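Local structure of hydrogenase expression protein (Thiobacillus denitrificans, 3SB1) at residues 48-53 with 86-91. The protein is of unknown function but probably takes part in the expression or maturation of hydrogenase. Sequence-based numbering, arbitrary orientation.
Sequences PLLREI and AELGGG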
loop_
_atom_site.group_PDB
_atom_site.type_symbol
_atom_site.label_atom_id
_atom_site.label_comp_id
_atom_site.label_asym_id
_atom_site.label_seq_id
_atom_site.Cartn_x
_atom_site.Cartn_y
_atom_site.Cartn_z
ATOM N N PRO A 48 -0.508 22.075 17.213
ATOM C CA PRO A 48 -1.758 21.435 17.648
ATOM C C PRO A 48 -2.166 20.195 16.887
ATOM O O PRO A 48 -3.026 19.421 17.318
ATOM C CB PRO A 48 -2.801 22.538 17.425
ATOM C CG PRO A 48 -2.060 23.767 17.633
ATOM C CD PRO A 48 -0.690 23.528 17.025
ATOM N N LEU A 49 -1.583 20.031 15.717
ATOM C CA LEU A 49 -1.903 18.886 14.895
ATOM C C LEU A 49 -1.451 17.574 15.502
ATOM O O LEU A 49 -2.058 16.537 15.223
ATOM C CB LEU A 49 -1.332 19.037 13.517
ATOM C CG LEU A 49 -2.012 20.085 12.663
ATOM C CD1 LEU A 49 -1.309 20.137 11.290
ATOM C CD2 LEU A 49 -3.500 19.846 12.440
ATOM N N LEU A 50 -0.434 17.591 16.370
ATOM C CA LEU A 50 -0.066 16.307 16.970
ATOM C C LEU A 50 -1.218 15.827 17.880
ATOM O O LEU A 50 -1.529 14.634 17.920
ATOM C CB LEU A 50 1.256 16.360 17.718
ATOM C CG LEU A 50 2.477 16.737 16.882
ATOM C CD1 LEU A 50 3.720 16.841 17.817
ATOM C CD2 LEU A 50 2.680 15.814 15.667
ATOM N N ARG A 51 -1.829 16.740 18.635
ATOM C CA ARG A 51 -2.927 16.373 19.503
ATOM C C ARG A 51 -4.106 15.866 18.680
ATOM O O ARG A 51 -4.792 14.901 19.066
ATOM C CB ARG A 51 -3.342 17.570 20.372
ATOM C CG ARG A 51 -4.548 17.350 21.281
ATOM C CD ARG A 51 -4.821 18.619 22.077
ATOM N NE ARG A 51 -5.907 18.482 23.053
ATOM C CZ ARG A 51 -7.186 18.797 22.824
ATOM N NH1 ARG A 51 -8.090 18.658 23.793
ATOM N NH2 ARG A 51 -7.569 19.266 21.638
ATOM N N GLU A 52 -4.338 16.490 17.540
ATOM C CA GLU A 52 -5.428 16.066 16.683
ATOM C C GLU A 52 -5.184 14.669 16.190
ATOM O O GLU A 52 -6.096 13.849 16.170
ATOM C CB GLU A 52 -5.630 17.031 15.518
ATOM C CG GLU A 52 -6.798 16.645 14.662
ATOM C CD GLU A 52 -7.227 17.695 13.660
ATOM O OE1 GLU A 52 -6.619 18.792 13.620
ATOM O OE2 GLU A 52 -8.196 17.397 12.908
ATOM N N ILE A 53 -3.969 14.409 15.750
ATOM C CA ILE A 53 -3.603 13.072 15.268
ATOM C C ILE A 53 -3.835 12.042 16.355
ATOM O O ILE A 53 -4.382 10.950 16.078
ATOM C CB ILE A 53 -2.186 12.996 14.696
ATOM C CG1 ILE A 53 -2.024 13.839 13.431
ATOM C CG2 ILE A 53 -1.794 11.532 14.426
ATOM C CD1 ILE A 53 -0.598 14.083 13.026
ATOM N N ALA A 86 8.727 16.385 9.048
ATOM C CA ALA A 86 9.972 15.932 9.692
ATOM C C ALA A 86 9.714 15.306 11.065
ATOM O O ALA A 86 10.373 14.314 11.460
ATOM C CB ALA A 86 10.930 17.100 9.817
ATOM N N GLU A 87 8.772 15.881 11.808
ATOM C CA GLU A 87 8.429 15.354 13.108
ATOM C C GLU A 87 7.756 13.979 13.093
ATOM O O GLU A 87 7.993 13.114 13.952
ATOM C CB GLU A 87 7.529 16.346 13.802
ATOM C CG GLU A 87 6.982 15.862 15.100
ATOM C CD GLU A 87 8.076 15.667 16.169
ATOM O OE1 GLU A 87 9.122 16.360 16.119
ATOM O OE2 GLU A 87 7.883 14.787 17.024
ATOM N N LEU A 88 6.851 13.776 12.135
ATOM C CA LEU A 88 6.163 12.509 11.990
ATOM C C LEU A 88 7.046 11.407 11.418
ATOM O O LEU A 88 6.788 10.228 11.650
ATOM C CB LEU A 88 4.900 12.684 11.167
ATOM C CG LEU A 88 3.820 13.581 11.773
ATOM C CD1 LEU A 88 2.608 13.725 10.808
ATOM C CD2 LEU A 88 3.343 12.985 13.092
ATOM N N GLY A 89 8.056 11.818 10.659
ATOM C CA GLY A 89 9.015 10.901 10.087
ATOM C C GLY A 89 8.498 9.975 9.015
ATOM O O GLY A 89 7.355 10.048 8.569
ATOM N N GLY A 90 9.376 9.056 8.615
ATOM C CA GLY A 90 9.041 8.089 7.572
ATOM C C GLY A 90 8.932 6.751 8.210
ATOM O O GLY A 90 9.663 6.420 9.127
ATOM N N GLY A 91 7.981 5.952 7.714
ATOM C CA GLY A 91 7.718 4.659 8.248
ATOM C C GLY A 91 8.006 3.505 7.319
ATOM O O GLY A 91 8.690 3.656 6.291
#
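Leu50, near the start of helix 48-63, passes alongside Leu88 at the end of helix 78-88, the two side chains running in opposite directions. Their CD2 methyls meet at 3.9 Å, while the backbones stay well apart, 8.8 Å between the CA atoms of Leu50 and Leu88. The same Leu50 CD2 reaches the aliphatic part of Glu87, lying 4.3 Å from its CG. Glutamate suits this border position: its methylenes add to the apolar surface, and its carboxylate forms a salt bridge with Arg156 of the second subunit, whose Leu160 packs on both Leu50 and Glu87. One turn further on, Ile53 approaches Leu88 tip to tip, CD1 to CD1 at 3.9 Å. With its chain extended beyond CG1 (chi2 165°), Ile53 carries CD1 toward Leu88. There Ile53 CD1 also lies 4.1 Å from Leu88 CD2. Branched Leu88 thus serves two neighbours, one methyl touching both Leu50 and Ile53; its other surroundings include Trp115 of strand 113-119. Leu88 is the last helical residue, since Gly89 after it takes a positive phi, a conformation easiest for glycine. Such apolar packing of leucine and isoleucine between two helices beside an antiparallel sheet is typical of the hydrophobic core of an alpha+beta fold, here bordered by the dimer interface.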